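Probable quinone reductase Qor (NADPH:quinone reductase) (Zeta-crystallin homolog protein) (Mycobacterium tuberculosis, PDB 4RVU) binds NADPH and probably catalyses the transfer of its electrons to quinones, as a zeta-crystallin-like member of the medium-chain dehydrogenase/reductase family. Local coordinates at residues M5-V10 against V22-P27; L35-A40 against A101-A106; S139-K144 against V217-D222; G206-L211 against L233-V238. All blocks are in the same frame, centred on the assembly; numbering follows the deposited sequence.

Interaction 1. Residues M5-V10 against V22-P27; sequences MHAIEV and VDQPQP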
loop_
_atom_site.group_PDB
_atom_site.type_symbol
_atom_site.label_atom_id
_atom_site.label_comp_id
_atom_site.label_asym_id
_atom_site.label_seq_id
_atom_site.Cartn_x
_atom_site.Cartn_y
_atom_site.Cartn_z
ATOM N N MET A 5 36.486 -22.704 -15.073
ATOM C CA MET A 5 35.787 -21.635 -15.783
ATOM C C MET A 5 36.136 -20.290 -15.167
ATOM O O MET A 5 36.610 -20.218 -14.031
ATOM C CB MET A 5 34.270 -21.834 -15.702
ATOM C CG MET A 5 33.719 -21.720 -14.308
ATOM S SD MET A 5 31.916 -21.651 -14.273
ATOM C CE MET A 5 31.666 -21.170 -12.570
ATOM N N HIS A 6 35.889 -19.222 -15.914
ATOM C CA HIS A 6 36.017 -17.880 -15.360
ATOM C C HIS A 6 34.737 -17.467 -14.624
ATOM O O HIS A 6 33.630 -17.826 -15.032
ATOM C CB HIS A 6 36.352 -16.873 -16.459
ATOM C CG HIS A 6 37.647 -17.153 -17.156
ATOM N ND1 HIS A 6 37.721 -17.481 -18.493
ATOM C CD2 HIS A 6 38.924 -17.155 -16.697
ATOM C CE1 HIS A 6 38.986 -17.670 -18.832
ATOM N NE2 HIS A 6 39.734 -17.482 -17.758
ATOM N N ALA A 7 34.906 -16.729 -13.530
ATOM C CA ALA A 7 33.786 -16.243 -12.726
ATOM C C ALA A 7 34.192 -14.975 -11.995
ATOM O O ALA A 7 35.382 -14.684 -11.854
ATOM C CB ALA A 7 33.322 -17.306 -11.725
ATOM N N ILE A 8 33.194 -14.234 -11.525
ATOM C CA ILE A 8 33.428 -13.036 -10.740
ATOM C C ILE A 8 33.017 -13.341 -9.306
ATOM O O ILE A 8 31.828 -13.503 -8.993
ATOM C CB ILE A 8 32.645 -11.828 -11.286
ATOM C CG1 ILE A 8 33.059 -11.519 -12.735
ATOM C CG2 ILE A 8 32.866 -10.596 -10.412
ATOM C CD1 ILE A 8 34.427 -10.834 -12.880
ATOM N N GLU A 9 34.006 -13.449 -8.430
ATOM C CA GLU A 9 33.736 -13.875 -7.063
ATOM C C GLU A 9 33.943 -12.725 -6.094
ATOM O O GLU A 9 34.842 -11.899 -6.276
ATOM C CB GLU A 9 34.656 -15.036 -6.698
ATOM C CG GLU A 9 34.543 -15.508 -5.259
ATOM C CD GLU A 9 35.626 -16.501 -4.911
ATOM O OE1 GLU A 9 36.813 -16.106 -4.906
ATOM O OE2 GLU A 9 35.292 -17.676 -4.660
ATOM N N VAL A 10 33.099 -12.674 -5.071
ATOM C CA VAL A 10 33.235 -11.709 -3.990
ATOM C C VAL A 10 33.683 -12.463 -2.737
ATOM O O VAL A 10 32.982 -13.356 -2.262
ATOM C CB VAL A 10 31.909 -10.970 -3.753
ATOM C CG1 VAL A 10 32.014 -10.017 -2.573
ATOM C CG2 VAL A 10 31.516 -10.212 -5.013
ATOM N N VAL A 22 38.126 -14.605 -11.430
ATOM C CA VAL A 22 38.911 -15.764 -10.994
ATOM C C VAL A 22 38.525 -17.075 -11.665
ATOM O O VAL A 22 37.482 -17.169 -12.312
ATOM C CB VAL A 22 38.773 -15.991 -9.478
ATOM C CG1 VAL A 22 39.211 -14.762 -8.709
ATOM C CG2 VAL A 22 37.334 -16.368 -9.124
ATOM N N ASP A 23 39.369 -18.091 -11.482
ATOM C CA ASP A 23 39.058 -19.450 -11.930
ATOM C C ASP A 23 38.260 -20.198 -10.861
ATOM O O ASP A 23 38.593 -20.148 -9.674
ATOM C CB ASP A 23 40.336 -20.235 -12.241
ATOM C CG ASP A 23 40.978 -19.833 -13.558
ATOM O OD1 ASP A 23 40.300 -19.218 -14.410
ATOM O OD2 ASP A 23 42.172 -20.155 -13.748
ATOM N N GLN A 24 37.207 -20.887 -11.288
ATOM C CA GLN A 24 36.373 -21.683 -10.393
ATOM C C GLN A 24 36.130 -23.018 -11.075
ATOM O O GLN A 24 36.223 -23.111 -12.299
ATOM C CB GLN A 24 35.021 -20.999 -10.153
ATOM C CG GLN A 24 35.075 -19.637 -9.464
ATOM C CD GLN A 24 35.049 -19.737 -7.949
ATOM O OE1 GLN A 24 36.095 -19.710 -7.292
ATOM N NE2 GLN A 24 33.850 -19.851 -7.384
ATOM N N PRO A 25 35.826 -24.063 -10.297
ATOM C CA PRO A 25 35.366 -25.285 -10.961
ATOM C C PRO A 25 33.987 -25.038 -11.564
ATOM O O PRO A 25 33.210 -24.253 -11.016
ATOM C CB PRO A 25 35.253 -26.291 -9.811
ATOM C CG PRO A 25 36.142 -25.743 -8.726
ATOM C CD PRO A 25 36.024 -24.253 -8.849
ATOM N N GLN A 26 33.702 -25.683 -12.687
ATOM C CA GLN A 26 32.378 -25.627 -13.298
ATOM C C GLN A 26 31.359 -26.224 -12.329
ATOM O O GLN A 26 31.574 -27.312 -11.792
ATOM C CB GLN A 26 32.410 -26.404 -14.618
ATOM C CG GLN A 26 31.072 -26.606 -15.298
ATOM C CD GLN A 26 31.228 -27.153 -16.698
ATOM O OE1 GLN A 26 32.048 -26.662 -17.481
ATOM N NE2 GLN A 26 30.452 -28.183 -17.025
ATOM N N PRO A 27 30.247 -25.512 -12.081
ATOM C CA PRO A 27 29.282 -26.011 -11.095
ATOM C C PRO A 27 28.493 -27.198 -11.625
ATOM O O PRO A 27 28.441 -27.423 -12.837
ATOM C CB PRO A 27 28.342 -24.816 -10.881
ATOM C CG PRO A 27 28.409 -24.047 -12.159
ATOM C CD PRO A 27 29.797 -24.259 -12.721
HETATM O O HOH W 1 42.458 -18.490 -15.885
#

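Interaction 2. Residues L35-A40 against A101-A106; sequences LIKAEA and AEFCTA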
loop_
_atom_site.group_PDB
_atom_site.type_symbol
_atom_site.label_atom_id
_atom_site.label_comp_id
_atom_site.label_asym_id
_atom_site.label_seq_id
_atom_site.Cartn_x
_atom_site.Cartn_y
_atom_site.Cartn_z
ATOM N N LEU A 35 21.978 -26.565 -15.673
ATOM C CA LEU A 35 23.301 -25.970 -15.780
ATOM C C LEU A 35 23.314 -25.196 -17.093
ATOM O O LEU A 35 23.042 -25.764 -18.148
ATOM C CB LEU A 35 24.375 -27.056 -15.805
ATOM C CG LEU A 35 25.804 -26.586 -16.084
ATOM C CD1 LEU A 35 26.333 -25.784 -14.909
ATOM C CD2 LEU A 35 26.710 -27.778 -16.386
ATOM N N ILE A 36 23.573 -23.895 -17.020
ATOM C CA ILE A 36 23.490 -23.036 -18.190
ATOM C C ILE A 36 24.889 -22.600 -18.602
ATOM O O ILE A 36 25.662 -22.128 -17.771
ATOM C CB ILE A 36 22.611 -21.797 -17.885
ATOM C CG1 ILE A 36 21.178 -22.244 -17.560
ATOM C CG2 ILE A 36 22.634 -20.800 -19.042
ATOM C CD1 ILE A 36 20.265 -21.141 -17.080
ATOM N N LYS A 37 25.228 -22.777 -19.875
ATOM C CA LYS A 37 26.450 -22.173 -20.390
ATOM C C LYS A 37 26.113 -20.765 -20.879
ATOM O O LYS A 37 25.372 -20.594 -21.852
ATOM C CB LYS A 37 27.070 -23.001 -21.520
ATOM C CG LYS A 37 28.373 -22.373 -22.050
ATOM C CD LYS A 37 29.099 -23.207 -23.092
ATOM C CE LYS A 37 30.419 -22.529 -23.448
ATOM N NZ LYS A 37 31.072 -23.116 -24.654
ATOM N N ALA A 38 26.653 -19.761 -20.195
ATOM C CA ALA A 38 26.305 -18.358 -20.459
ATOM C C ALA A 38 26.659 -17.856 -21.860
ATOM O O ALA A 38 27.757 -18.119 -22.378
ATOM C CB ALA A 38 26.929 -17.458 -19.415
ATOM N N GLU A 39 25.717 -17.137 -22.467
ATOM C CA GLU A 39 25.980 -16.389 -23.697
ATOM C C GLU A 39 25.932 -14.888 -23.444
ATOM O O GLU A 39 26.653 -14.111 -24.076
ATOM C CB GLU A 39 24.994 -16.796 -24.798
ATOM C CG GLU A 39 25.229 -18.225 -25.263
ATOM C CD GLU A 39 24.265 -18.689 -26.333
ATOM O OE1 GLU A 39 23.356 -17.929 -26.721
ATOM O OE2 GLU A 39 24.428 -19.837 -26.783
ATOM N N ALA A 40 25.068 -14.477 -22.521
ATOM C CA ALA A 40 24.987 -13.079 -22.108
ATOM C C ALA A 40 24.502 -13.034 -20.662
ATOM O O ALA A 40 23.633 -13.807 -20.263
ATOM C CB ALA A 40 24.050 -12.294 -23.020
ATOM N N ALA A 101 29.548 -15.756 -14.610
ATOM C CA ALA A 101 30.467 -16.875 -14.820
ATOM C C ALA A 101 30.201 -17.464 -16.184
ATOM O O ALA A 101 29.194 -17.140 -16.804
ATOM C CB ALA A 101 30.260 -17.942 -13.749
ATOM N N GLU A 102 31.080 -18.355 -16.643
ATOM C CA GLU A 102 30.855 -19.020 -17.919
ATOM C C GLU A 102 29.724 -20.030 -17.816
ATOM O O GLU A 102 29.039 -20.310 -18.808
ATOM C CB GLU A 102 32.127 -19.715 -18.388
ATOM C CG GLU A 102 33.187 -18.756 -18.852
ATOM C CD GLU A 102 34.400 -19.469 -19.375
ATOM O OE1 GLU A 102 35.252 -19.849 -18.547
ATOM O OE2 GLU A 102 34.489 -19.656 -20.609
ATOM N N PHE A 103 29.538 -20.568 -16.609
ATOM C CA PHE A 103 28.502 -21.555 -16.326
ATOM C C PHE A 103 27.875 -21.249 -14.978
ATOM O O PHE A 103 28.577 -20.862 -14.033
ATOM C CB PHE A 103 29.098 -22.968 -16.263
ATOM C CG PHE A 103 29.698 -23.445 -17.560
ATOM C CD1 PHE A 103 31.012 -23.128 -17.891
ATOM C CD2 PHE A 103 28.960 -24.241 -18.428
ATOM C CE1 PHE A 103 31.569 -23.579 -19.080
ATOM C CE2 PHE A 103 29.513 -24.703 -19.617
ATOM C CZ PHE A 103 30.818 -24.363 -19.945
ATOM N N CYS A 104 26.558 -21.410 -14.885
ATOM C CA CYS A 104 25.867 -21.245 -13.609
ATOM C C CYS A 104 24.668 -22.177 -13.554
ATOM O O CYS A 104 24.351 -22.856 -14.536
ATOM C CB CYS A 104 25.418 -19.791 -13.411
ATOM S SG CYS A 104 24.067 -19.253 -14.510
ATOM N N THR A 105 24.003 -22.208 -12.404
ATOM C CA THR A 105 22.812 -23.032 -12.241
ATOM C C THR A 105 21.597 -22.143 -12.064
ATOM O O THR A 105 21.716 -21.016 -11.583
ATOM C CB THR A 105 22.913 -23.938 -11.007
ATOM O OG1 THR A 105 23.073 -23.120 -9.842
ATOM C CG2 THR A 105 24.093 -24.894 -11.135
ATOM N N ALA A 106 20.421 -22.658 -12.429
ATOM C CA ALA A 106 19.171 -21.952 -12.171
ATOM C C ALA A 106 18.037 -22.954 -12.001
ATOM O O ALA A 106 18.054 -24.016 -12.626
ATOM C CB ALA A 106 18.856 -20.953 -13.297
HETATM O O HOH W 2 30.056 -19.102 -21.176
#

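Interaction 3. Residues S139-K144 against V217-D222; sequences SVYPVK and VQAVYD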
loop_
_atom_site.group_PDB
_atom_site.type_symbol
_atom_site.label_atom_id
_atom_site.label_comp_id
_atom_site.label_asym_id
_atom_site.label_seq_id
_atom_site.Cartn_x
_atom_site.Cartn_y
_atom_site.Cartn_z
ATOM N N SER A 139 0.147 -6.069 -11.655
ATOM C CA SER A 139 -0.170 -6.652 -10.346
ATOM C C SER A 139 -0.100 -5.664 -9.188
ATOM O O SER A 139 -1.031 -5.580 -8.376
ATOM C CB SER A 139 0.750 -7.850 -10.056
ATOM O OG SER A 139 0.584 -8.856 -11.039
ATOM N N VAL A 140 1.008 -4.939 -9.080
ATOM C CA VAL A 140 1.154 -3.963 -7.990
ATOM C C VAL A 140 0.154 -2.809 -8.128
ATOM O O VAL A 140 -0.604 -2.504 -7.194
ATOM C CB VAL A 140 2.606 -3.451 -7.872
ATOM C CG1 VAL A 140 2.673 -2.253 -6.936
ATOM C CG2 VAL A 140 3.519 -4.571 -7.370
ATOM N N TYR A 141 0.153 -2.167 -9.284
ATOM C CA TYR A 141 -0.916 -1.255 -9.642
ATOM C C TYR A 141 -1.308 -1.579 -11.071
ATOM O O TYR A 141 -0.538 -1.333 -11.991
ATOM C CB TYR A 141 -0.504 0.227 -9.517
ATOM C CG TYR A 141 -1.594 1.109 -10.089
ATOM C CD1 TYR A 141 -2.792 1.280 -9.408
ATOM C CD2 TYR A 141 -1.466 1.690 -11.341
ATOM C CE1 TYR A 141 -3.826 2.048 -9.944
ATOM C CE2 TYR A 141 -2.485 2.448 -11.884
ATOM C CZ TYR A 141 -3.662 2.620 -11.183
ATOM O OH TYR A 141 -4.674 3.373 -11.730
ATOM N N PRO A 142 -2.510 -2.136 -11.266
ATOM C CA PRO A 142 -2.911 -2.537 -12.616
ATOM C C PRO A 142 -3.315 -1.322 -13.443
ATOM O O PRO A 142 -4.458 -0.861 -13.336
ATOM C CB PRO A 142 -4.123 -3.455 -12.376
ATOM C CG PRO A 142 -4.371 -3.453 -10.851
ATOM C CD PRO A 142 -3.596 -2.312 -10.284
ATOM N N VAL A 143 -2.394 -0.824 -14.267
ATOM C CA VAL A 143 -2.660 0.381 -15.043
ATOM C C VAL A 143 -3.823 0.154 -15.997
ATOM O O VAL A 143 -4.043 -0.964 -16.473
ATOM C CB VAL A 143 -1.419 0.872 -15.811
ATOM C CG1 VAL A 143 -0.291 1.280 -14.832
ATOM C CG2 VAL A 143 -0.938 -0.192 -16.809
ATOM N N LYS A 144 -4.582 1.214 -16.257
ATOM C CA LYS A 144 -5.674 1.143 -17.215
ATOM C C LYS A 144 -5.528 2.297 -18.195
ATOM O O LYS A 144 -4.864 3.299 -17.899
ATOM C CB LYS A 144 -7.015 1.213 -16.489
ATOM C CG LYS A 144 -7.132 2.413 -15.587
ATOM C CD LYS A 144 -8.413 2.376 -14.760
ATOM C CE LYS A 144 -8.604 3.679 -13.989
ATOM N NZ LYS A 144 -7.537 3.893 -12.972
ATOM N N VAL A 217 -0.741 11.863 -10.301
ATOM C CA VAL A 217 -0.684 10.604 -11.045
ATOM C C VAL A 217 -1.376 9.435 -10.315
ATOM O O VAL A 217 -1.420 9.403 -9.088
ATOM C CB VAL A 217 0.780 10.237 -11.402
ATOM C CG1 VAL A 217 1.356 11.220 -12.442
ATOM C CG2 VAL A 217 1.651 10.191 -10.149
ATOM N N GLN A 218 -1.919 8.482 -11.069
ATOM C CA GLN A 218 -2.591 7.330 -10.460
ATOM C C GLN A 218 -1.610 6.406 -9.736
ATOM O O GLN A 218 -1.992 5.672 -8.809
ATOM C CB GLN A 218 -3.396 6.542 -11.500
ATOM C CG GLN A 218 -4.793 7.098 -11.752
ATOM C CD GLN A 218 -4.773 8.434 -12.463
ATOM O OE1 GLN A 218 -4.097 8.597 -13.484
ATOM N NE2 GLN A 218 -5.508 9.407 -11.920
ATOM N N ALA A 219 -0.351 6.430 -10.165
ATOM C CA ALA A 219 0.693 5.625 -9.532
ATOM C C ALA A 219 2.066 6.235 -9.781
ATOM O O ALA A 219 2.300 6.849 -10.821
ATOM C CB ALA A 219 0.651 4.199 -10.048
ATOM N N VAL A 220 2.972 6.060 -8.829
ATOM C CA VAL A 220 4.375 6.394 -9.057
ATOM C C VAL A 220 5.181 5.112 -8.989
ATOM O O VAL A 220 5.039 4.338 -8.044
ATOM C CB VAL A 220 4.921 7.334 -7.974
ATOM C CG1 VAL A 220 6.432 7.535 -8.168
ATOM C CG2 VAL A 220 4.188 8.665 -8.007
ATOM N N TYR A 221 6.018 4.878 -9.991
ATOM C CA TYR A 221 6.968 3.783 -9.925
ATOM C C TYR A 221 8.333 4.368 -9.611
ATOM O O TYR A 221 8.973 4.968 -10.476
ATOM C CB TYR A 221 6.962 3.002 -11.241
ATOM C CG TYR A 221 5.624 2.339 -11.501
ATOM C CD1 TYR A 221 5.248 1.197 -10.798
ATOM C CD2 TYR A 221 4.735 2.861 -12.430
ATOM C CE1 TYR A 221 4.014 0.585 -11.022
ATOM C CE2 TYR A 221 3.503 2.250 -12.672
ATOM C CZ TYR A 221 3.156 1.116 -11.967
ATOM O OH TYR A 221 1.934 0.523 -12.217
ATOM N N ASP A 222 8.759 4.212 -8.359
ATOM C CA ASP A 222 9.979 4.847 -7.857
ATOM C C ASP A 222 11.054 3.806 -7.573
ATOM O O ASP A 222 10.963 3.034 -6.605
ATOM C CB ASP A 222 9.654 5.682 -6.603
ATOM C CG ASP A 222 10.844 6.488 -6.090
ATOM O OD1 ASP A 222 11.998 6.019 -6.172
ATOM O OD2 ASP A 222 10.622 7.599 -5.564
#

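Interaction 4. Residues G206-L211 against L233-V238; sequences GRVREL and LASLAV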
loop_
_atom_site.group_PDB
_atom_site.type_symbol
_atom_site.label_atom_id
_atom_site.label_comp_id
_atom_site.label_asym_id
_atom_site.label_seq_id
_atom_site.Cartn_x
_atom_site.Cartn_y
_atom_site.Cartn_z
ATOM N N GLY A 206 4.239 20.172 -7.857
ATOM C CA GLY A 206 3.550 21.184 -8.641
ATOM C C GLY A 206 3.683 20.972 -10.150
ATOM O O GLY A 206 2.702 21.115 -10.884
ATOM N N ARG A 207 4.882 20.621 -10.611
ATOM C CA ARG A 207 5.098 20.336 -12.037
ATOM C C ARG A 207 4.167 19.207 -12.477
ATOM O O ARG A 207 3.427 19.328 -13.458
ATOM C CB ARG A 207 6.544 19.916 -12.298
ATOM C CG ARG A 207 7.576 20.623 -11.445
ATOM C CD ARG A 207 7.759 22.069 -11.868
ATOM N NE ARG A 207 8.876 22.222 -12.794
ATOM C CZ ARG A 207 8.768 22.118 -14.115
ATOM N NH1 ARG A 207 7.585 21.862 -14.665
ATOM N NH2 ARG A 207 9.839 22.267 -14.890
ATOM N N VAL A 208 4.206 18.110 -11.726
ATOM C CA VAL A 208 3.342 16.960 -11.981
ATOM C C VAL A 208 1.859 17.331 -11.942
ATOM O O VAL A 208 1.092 16.901 -12.808
ATOM C CB VAL A 208 3.647 15.814 -10.988
ATOM C CG1 VAL A 208 2.710 14.626 -11.218
ATOM C CG2 VAL A 208 5.108 15.391 -11.124
ATOM N N ARG A 209 1.455 18.128 -10.946
ATOM C CA ARG A 209 0.071 18.592 -10.868
ATOM C C ARG A 209 -0.290 19.429 -12.097
ATOM O O ARG A 209 -1.364 19.253 -12.676
ATOM C CB ARG A 209 -0.180 19.402 -9.586
ATOM C CG ARG A 209 0.117 18.651 -8.291
ATOM C CD ARG A 209 -1.115 18.236 -7.500
ATOM N NE ARG A 209 -0.745 17.330 -6.410
ATOM C CZ ARG A 209 -1.374 16.193 -6.129
ATOM N NH1 ARG A 209 -2.431 15.821 -6.838
ATOM N NH2 ARG A 209 -0.944 15.430 -5.135
ATOM N N GLU A 210 0.614 20.323 -12.488
ATOM C CA GLU A 210 0.425 21.137 -13.692
ATOM C C GLU A 210 0.076 20.263 -14.889
ATOM O O GLU A 210 -0.852 20.563 -15.646
ATOM C CB GLU A 210 1.681 21.969 -13.990
ATOM C CG GLU A 210 1.581 22.825 -15.256
ATOM C CD GLU A 210 2.815 23.671 -15.504
ATOM O OE1 GLU A 210 3.903 23.322 -14.993
ATOM O OE2 GLU A 210 2.699 24.692 -16.218
ATOM N N LEU A 211 0.806 19.156 -15.033
ATOM C CA LEU A 211 0.660 18.283 -16.192
ATOM C C LEU A 211 -0.591 17.426 -16.131
ATOM O O LEU A 211 -1.063 16.938 -17.159
ATOM C CB LEU A 211 1.889 17.377 -16.315
ATOM C CG LEU A 211 3.206 18.109 -16.523
ATOM C CD1 LEU A 211 4.374 17.156 -16.328
ATOM C CD2 LEU A 211 3.234 18.720 -17.920
ATOM N N LEU A 233 5.735 10.811 -3.289
ATOM C CA LEU A 233 4.584 10.806 -2.384
ATOM C C LEU A 233 3.701 12.044 -2.600
ATOM O O LEU A 233 2.469 11.953 -2.619
ATOM C CB LEU A 233 5.054 10.705 -0.928
ATOM C CG LEU A 233 3.944 10.689 0.132
ATOM C CD1 LEU A 233 3.057 9.486 -0.091
ATOM C CD2 LEU A 233 4.511 10.666 1.537
ATOM N N ALA A 234 4.336 13.198 -2.797
ATOM C CA ALA A 234 3.612 14.461 -3.001
ATOM C C ALA A 234 2.927 14.590 -4.365
ATOM O O ALA A 234 2.124 15.507 -4.571
ATOM C CB ALA A 234 4.546 15.645 -2.767
ATOM N N SER A 235 3.265 13.705 -5.307
ATOM C CA SER A 235 2.729 13.796 -6.661
ATOM C C SER A 235 1.489 12.952 -6.941
ATOM O O SER A 235 0.958 12.985 -8.049
ATOM C CB SER A 235 3.818 13.451 -7.680
ATOM O OG SER A 235 4.955 14.261 -7.485
ATOM N N LEU A 236 1.016 12.209 -5.941
ATOM C CA LEU A 236 -0.045 11.220 -6.159
ATOM C C LEU A 236 -1.479 11.744 -6.195
ATOM O O LEU A 236 -1.847 12.668 -5.467
ATOM C CB LEU A 236 0.025 10.139 -5.086
ATOM C CG LEU A 236 1.145 9.130 -5.281
ATOM C CD1 LEU A 236 1.432 8.432 -3.967
ATOM C CD2 LEU A 236 0.738 8.118 -6.342
ATOM N N ALA A 237 -2.295 11.115 -7.030
ATOM C CA ALA A 237 -3.726 11.371 -7.025
ATOM C C ALA A 237 -4.297 10.763 -5.755
ATOM O O ALA A 237 -3.651 9.919 -5.120
ATOM C CB ALA A 237 -4.377 10.761 -8.238
ATOM N N VAL A 238 -5.500 11.189 -5.381
ATOM C CA VAL A 238 -6.167 10.634 -4.198
ATOM C C VAL A 238 -6.291 9.117 -4.335
ATOM O O VAL A 238 -6.728 8.616 -5.380
ATOM C CB VAL A 238 -7.567 11.273 -3.983
ATOM C CG1 VAL A 238 -8.332 10.551 -2.857
ATOM C CG2 VAL A 238 -7.426 12.751 -3.674
HETATM O O HOH W 3 1.094 18.262 -4.424
#

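Interaction 1. Residues M5-V10 against V22-P27
Strands 5-10 and 20-24 form the N-terminal beta hairpin of the chain, in a small antiparallel sheet with 5-10 in the middle, 20-24 on one edge and 61-62 on the other. Met5 faces Gln24 and Ala7 faces Val22 as hydrogen-bonded pairs, with His6 and Asp23 as the non-hydrogen-bonded pair between them. All four N-H...O bonds arrive nearly along the C=O axis of their acceptors. Met5 N to Gln24 O is the straightest, 2.8 Å with 173° at the hydrogen, whereas Ala7 N to Val22 O is more bent at 145°. Between these rungs Asp23 CA adds a CA-H...O contact to Met5 O.

Apolar packing gathers on the face carrying Met5, Ala7, Val22 and Gln24. Met5 starts from the crowded position between its backbone N and carbonyl carbon (chi1 65°) and then runs extended, so that its thioether crosses the ring of Pro27 at about a right angle; CE lies 3.6 Å from Pro27 CD. Phe103 continues this apolar patch from the neighbouring sheet. With CG anti to its carbonyl carbon, Gln24 sets CG 3.7 Å from Ala7 CB; the bend at chi2 then turns its amide across the Glu9 carboxylate. Glu9 CB rests on Val22 CG2.

Polar side chains meet more loosely. Glu9 OE2 and Gln24 OE1, both acceptors, stand 3.4 Å apart with their planes steeply turned. On the other face, His6 and Asp23 run side by side, and His6 also stacks on His21. A water gives Asp23 OD1 a weak bond, and Asp23 OD1 lies 3.4 Å from His6 CD2.

Interaction 2. Residues L35-A40 against A101-A106
Glu102 O accepts two hydrogen bonds, one from Ala38 N and one from a water, and Lys37 CA adds a CA-H...O contact. Ala38 N is 2.8 Å from Glu102 O and sits 35° above the carbonyl plane. The same water also donates to Ala38 O, bridging the two backbones where the ladder ends. This is an antiparallel strand pair of the GroES-like domain, 33-38 against 103-107, with strand 67-74 flanking 33-38 on its other edge.

Ile36 and Cys104 form the hydrogen-bonded pair. Ile36 N to Cys104 O is 2.8 Å and almost straight at 177°; the return bond from Cys104 N to Ile36 O is longer, 3.1 Å, and lies in the carbonyl plane.

On the face of Leu35, Lys37 and Phe103, the extended Lys37 chain runs alongside the Phe103 ring, its methylenes following CD2, CE2 and CZ. Leu35, with CG anti to the backbone N (chi1 173°), crosses Phe103 obliquely. On the face of Ile36 and Cys104, Ile36 CD1 reaches Ala106 CB at 4.0 Å. Glu102 OE1 accepts from His6 N of the hairpin. The closest touch of the lysine to the ring is Lys37 CB to Phe103 CE2, 3.5 Å.

Interaction 3. Residues S139-K144 against V217-D222
Tyr141, the first residue to leave helical geometry after helix 120-140, swings its ring toward strand 217-222 with CG anti to the backbone N (chi1 172°). Near the ring's base, Tyr141 CD2 lies 3.5 Å from Ala219 CB, which approaches obliquely. At its tip Tyr141 OH comes within 3.4 Å of Gln218 CB, and Gln218 O stands over one face, offset toward the rim. Gln218 bends at chi2 (69°), carrying its amide away from the phenol; OE1 accepts from Thr148 N.

Tyr221 approaches from the strand with CG anti to its own carbonyl carbon (chi1 -64°) and crosses Tyr141 at about a right angle, its hydroxyl at the in-plane edge of the Tyr141 ring. In this Rossmann-type nucleotide-binding domain, strand 217-222 is a parallel strand of the central sheet, and the contact packs the residues that follow helix 120-140 against it. About 4 Å separate the side chains of Tyr221 and Phe245, an NADPH-binding residue, at their nearest atoms. Tyr221 OH is hydrogen-bonded to Leu136 O within that helix, and stands 3.1 Å from Tyr141 O.

Val143, with CG1 anti to the carbonyl carbon, brings that methyl to the edge of the Tyr221 ring, 3.5 Å from Tyr221 OH. Lys144 turns at chi4, and its NZ makes a weak 3.2 Å bond to Tyr141 OH; Asp147 pairs with both, OD1 to the ammonium and OD2 to the phenol.

Interaction 4. Residues G206-L211 against L233-V238
Arg209 NH2 donates to two backbone carbonyls of the turn between helix 229-234 and strand 236-237. Leu236 O is the nearer acceptor at 2.9 Å from Arg209 NH2, with 148° at the hydrogen; Ala234 O lies 3.1 Å from the same nitrogen. Neither acceptor is met on a lone pair, NH2 standing well above both carbonyl planes. Ser235 O lies over one face of the guanidinium.

A water in the guanidinium plane links Arg209 NE to Ala234 O, accepting from the first and donating to the second, so Ala234 O receives two bonds. With CG anti to the carbonyl carbon, Arg209 bends at chi2 (-108°), and its guanidinium reaches the turn. Beside it Val208, with CG1 anti to the backbone N, sets both methyls against Ser235: CG1 is 3.9 Å from Ser235 CB and CG2 is 3.8 Å from Ser235 OG.

The contact packs helix 201-212 of the Rossmann-type domain against the turn after helix 229-234, two helices that precede and follow strand 217-222. Arg209 NH1 donates to Gly214 O, tying the guanidinium to the loop that leads into that strand. Ser235 OG is hydrogen-bonded to Ala231 O, and Val208 extends its packing to Leu195 and Val217.

From the N terminus, interaction 1 closes a short hairpin of 11 intervening residues, and interaction 2 then closes a loop of 60 within the GroES-like domain. These two follow in series yet touch: Pro27 packs on Leu35, so the small N-terminal sheet is joined to the larger mixed sheet. Across the chain's centre, interaction 3 closes a loop of 72 residues, and interaction 4 crosses it, since 206-211 lies inside that loop and 233-238 beyond it; its own loop of 21 residues contains strand 217-222. Their centres are 14 Å apart, and Val217 bonds through its backbone to both Ser235 and Ala237, joining both contacts within the Rossmann-type domain.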